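Local coordinates for protein Exo-poly-alpha-D-galacturonosidase (Thermotoga maritima, PDB 3JUR) that probably hydrolyses polygalacturonate of pectin, as a hyperthermoactive exopolygalacturonase of glycoside hydrolase family 28, at residues S375-L381 with D402-T408. Numbering follows the deposited sequence.
Sequences SVFVKNL and DILISDT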
ATOM      1  N   SER D 375      16.684   1.383  23.376  1.00 22.13           N
ATOM      2  CA  SER D 375      16.220  -0.010  23.317  1.00 22.18           C
ATOM      3  C   SER D 375      14.744  -0.181  23.659  1.00 22.29           C
ATOM      4  O   SER D 375      14.382  -0.825  24.653  1.00 22.09           O
ATOM      5  CB  SER D 375      17.107  -0.903  24.191  1.00 22.05           C
ATOM      6  OG  SER D 375      18.446  -0.774  23.761  1.00 22.58           O
ATOM      7  N   VAL D 376      13.900   0.434  22.835  1.00 22.52           N
ATOM      8  CA  VAL D 376      12.456   0.304  22.952  1.00 22.58           C
ATOM      9  C   VAL D 376      11.988  -0.471  21.725  1.00 23.07           C
ATOM     10  O   VAL D 376      12.349  -0.135  20.583  1.00 22.39           O
ATOM     11  CB  VAL D 376      11.746   1.687  23.047  1.00 23.05           C
ATOM     12  CG1 VAL D 376      10.228   1.518  23.242  1.00 22.17           C
ATOM     13  CG2 VAL D 376      12.334   2.526  24.188  1.00 22.85           C
ATOM     14  N   PHE D 377      11.210  -1.522  21.969  1.00 23.21           N
ATOM     15  CA  PHE D 377      10.820  -2.461  20.927  1.00 23.27           C
ATOM     16  C   PHE D 377       9.305  -2.607  20.852  1.00 23.26           C
ATOM     17  O   PHE D 377       8.642  -2.974  21.833  1.00 22.96           O
ATOM     18  CB  PHE D 377      11.510  -3.820  21.145  1.00 23.84           C
ATOM     19  CG  PHE D 377      12.997  -3.709  21.348  1.00 24.76           C
ATOM     20  CD1 PHE D 377      13.854  -3.571  20.258  1.00 26.33           C
ATOM     21  CD2 PHE D 377      13.541  -3.707  22.630  1.00 24.86           C
ATOM     22  CE1 PHE D 377      15.238  -3.440  20.446  1.00 26.61           C
ATOM     23  CE2 PHE D 377      14.920  -3.581  22.829  1.00 25.39           C
ATOM     24  CZ  PHE D 377      15.768  -3.446  21.731  1.00 25.90           C
ATOM     25  N   VAL D 378       8.768  -2.269  19.682  1.00 23.24           N
ATOM     26  CA  VAL D 378       7.358  -2.414  19.398  1.00 22.58           C
ATOM     27  C   VAL D 378       7.271  -3.502  18.337  1.00 22.64           C
ATOM     28  O   VAL D 378       7.883  -3.407  17.265  1.00 22.47           O
ATOM     29  CB  VAL D 378       6.714  -1.095  18.891  1.00 22.83           C
ATOM     30  CG1 VAL D 378       5.248  -1.322  18.508  1.00 22.17           C
ATOM     31  CG2 VAL D 378       6.806   0.008  19.941  1.00 22.86           C
ATOM     32  N   LYS D 379       6.532  -4.558  18.636  1.00 22.49           N
ATOM     33  CA  LYS D 379       6.399  -5.639  17.676  1.00 22.39           C
ATOM     34  C   LYS D 379       4.966  -6.123  17.658  1.00 21.98           C
ATOM     35  O   LYS D 379       4.344  -6.305  18.717  1.00 22.30           O
ATOM     36  CB  LYS D 379       7.379  -6.771  18.008  1.00 22.80           C
ATOM     37  CG  LYS D 379       7.015  -8.122  17.423  1.00 24.29           C
ATOM     38  CD  LYS D 379       7.947  -8.553  16.341  1.00 29.24           C
ATOM     39  CE  LYS D 379       9.160  -9.237  16.914  1.00 30.17           C
ATOM     40  NZ  LYS D 379       9.900  -9.984  15.861  1.00 32.24           N
ATOM     41  N   ASN D 380       4.446  -6.335  16.453  1.00 21.43           N
ATOM     42  CA  ASN D 380       3.068  -6.814  16.264  1.00 21.90           C
ATOM     43  C   ASN D 380       2.022  -5.903  16.907  1.00 21.58           C
ATOM     44  O   ASN D 380       1.099  -6.370  17.579  1.00 21.65           O
ATOM     45  CB  ASN D 380       2.907  -8.272  16.735  1.00 21.71           C
ATOM     46  CG  ASN D 380       1.663  -8.940  16.168  1.00 23.64           C
ATOM     47  OD1 ASN D 380       1.258  -8.660  15.038  1.00 26.24           O
ATOM     48  ND2 ASN D 380       1.049  -9.828  16.953  1.00 23.24           N
ATOM     49  N   LEU D 381       2.188  -4.597  16.703  1.00 21.61           N
ATOM     50  CA  LEU D 381       1.177  -3.623  17.100  1.00 21.25           C
ATOM     51  C   LEU D 381       0.191  -3.435  15.959  1.00 21.18           C
ATOM     52  O   LEU D 381       0.576  -3.315  14.790  1.00 21.43           O
ATOM     53  CB  LEU D 381       1.817  -2.282  17.497  1.00 21.37           C
ATOM     54  CG  LEU D 381       0.935  -1.026  17.669  1.00 20.84           C
ATOM     55  CD1 LEU D 381      -0.033  -1.174  18.854  1.00 19.86           C
ATOM     56  CD2 LEU D 381       1.800   0.217  17.826  1.00 20.04           C
ATOM     57  N   ASP D 402      18.122   3.413  19.344  1.00 24.11           N
ATOM     58  CA  ASP D 402      17.718   2.005  19.232  1.00 25.13           C
ATOM     59  C   ASP D 402      16.216   1.780  19.456  1.00 24.61           C
ATOM     60  O   ASP D 402      15.802   0.975  20.295  1.00 24.90           O
ATOM     61  CB  ASP D 402      18.564   1.141  20.192  1.00 25.83           C
ATOM     62  CG  ASP D 402      18.437  -0.352  19.916  1.00 29.26           C
ATOM     63  OD1 ASP D 402      18.304  -0.752  18.731  1.00 32.68           O
ATOM     64  OD2 ASP D 402      18.479  -1.133  20.897  1.00 32.19           O
ATOM     65  N   ILE D 403      15.400   2.505  18.699  1.00 24.22           N
ATOM     66  CA  ILE D 403      13.966   2.287  18.703  1.00 23.50           C
ATOM     67  C   ILE D 403      13.635   1.440  17.486  1.00 23.63           C
ATOM     68  O   ILE D 403      13.981   1.808  16.355  1.00 23.56           O
ATOM     69  CB  ILE D 403      13.144   3.616  18.669  1.00 23.53           C
ATOM     70  CG1 ILE D 403      13.657   4.630  19.704  1.00 23.57           C
ATOM     71  CG2 ILE D 403      11.649   3.328  18.853  1.00 22.34           C
ATOM     72  CD1 ILE D 403      13.615   4.165  21.181  1.00 23.47           C
ATOM     73  N   LEU D 404      12.978   0.307  17.721  1.00 23.03           N
ATOM     74  CA  LEU D 404      12.619  -0.619  16.649  1.00 23.00           C
ATOM     75  C   LEU D 404      11.126  -0.933  16.668  1.00 22.88           C
ATOM     76  O   LEU D 404      10.573  -1.334  17.705  1.00 23.13           O
ATOM     77  CB  LEU D 404      13.457  -1.907  16.729  1.00 22.90           C
ATOM     78  CG  LEU D 404      13.265  -2.970  15.636  1.00 23.53           C
ATOM     79  CD1 LEU D 404      13.688  -2.449  14.268  1.00 22.64           C
ATOM     80  CD2 LEU D 404      14.019  -4.268  15.970  1.00 22.02           C
ATOM     81  N   ILE D 405      10.483  -0.712  15.522  1.00 22.62           N
ATOM     82  CA  ILE D 405       9.079  -1.039  15.310  1.00 22.00           C
ATOM     83  C   ILE D 405       8.997  -2.057  14.169  1.00 21.93           C
ATOM     84  O   ILE D 405       9.494  -1.811  13.068  1.00 21.45           O
ATOM     85  CB  ILE D 405       8.243   0.224  14.985  1.00 22.16           C
ATOM     86  CG1 ILE D 405       8.410   1.262  16.099  1.00 22.95           C
ATOM     87  CG2 ILE D 405       6.772  -0.137  14.793  1.00 22.22           C
ATOM     88  CD1 ILE D 405       7.868   2.633  15.774  1.00 22.96           C
ATOM     89  N   SER D 406       8.386  -3.212  14.435  1.00 20.98           N
ATOM     90  CA  SER D 406       8.346  -4.268  13.434  1.00 20.94           C
ATOM     91  C   SER D 406       7.027  -5.026  13.413  1.00 20.55           C
ATOM     92  O   SER D 406       6.299  -5.062  14.417  1.00 19.95           O
ATOM     93  CB  SER D 406       9.521  -5.222  13.620  1.00 20.77           C
ATOM     94  OG  SER D 406       9.523  -5.723  14.939  1.00 23.22           O
ATOM     95  N   ASP D 407       6.725  -5.621  12.257  1.00 20.43           N
ATOM     96  CA  ASP D 407       5.495  -6.398  12.058  1.00 21.32           C
ATOM     97  C   ASP D 407       4.265  -5.628  12.553  1.00 21.09           C
ATOM     98  O   ASP D 407       3.423  -6.174  13.266  1.00 21.05           O
ATOM     99  CB  ASP D 407       5.593  -7.751  12.772  1.00 21.74           C
ATOM    100  CG  ASP D 407       6.811  -8.558  12.346  1.00 24.06           C
ATOM    101  OD1 ASP D 407       7.329  -8.346  11.224  1.00 26.00           O
ATOM    102  OD2 ASP D 407       7.240  -9.429  13.134  1.00 28.45           O
ATOM    103  N   THR D 408       4.185  -4.355  12.181  1.00 20.55           N
ATOM    104  CA  THR D 408       3.234  -3.423  12.787  1.00 20.91           C
ATOM    105  C   THR D 408       2.425  -2.680  11.721  1.00 20.81           C
ATOM    106  O   THR D 408       2.956  -2.312  10.667  1.00 20.58           O
ATOM    107  CB  THR D 408       3.982  -2.450  13.749  1.00 20.84           C
ATOM    108  OG1 THR D 408       4.360  -3.168  14.933  1.00 20.66           O
ATOM    109  CG2 THR D 408       3.130  -1.234  14.143  1.00 21.08           C
TER
HETATM  110  O   HOH W   1      10.298  -4.755  17.258  1.00 32.01           O
HETATM  111  O   HOH W   2       0.711  -6.238  13.189  1.00 24.97           O
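Residues 375-379 and 402-406, parts of two neighbouring parallel strands, pair in register near the chain's C-terminal end. Their axes lie 4.8 Å apart and diverge by 5°. L404 N donates to V376 O (3.0 Å), V378 N to L404 O (2.8 Å), S406 N to V378 O (2.9 Å) and N380 N to S406 O (3.0 Å). V376, V378, I403 and I405 point into the core, where V376 CB meets I403 CD1 at 3.6 Å. Aliphatic side chains stack on the inside from one turn to the next, as expected of the right-handed parallel beta-helix of family 28. Strands 337-349 and 422-426 flank the pair. F377, L404, K379 and S406 occupy the outer face. F377 CD1 packs on L404 CB (3.9 Å), and the F377 ring stacks on F342. K379 NZ pairs with E5 and makes a long salt bridge to D407 OD2 (3.8 Å); N428 holds D407 OD1. Both segments turn a corner, at N380 and D407, each with positive phi. T408 OG1 accepts from L381 N (3.1 Å), linking the corners, and donates to S406 O (2.8 Å) within its own segment. At the other end, S375 OG donates to D402 OD2 (2.9 Å).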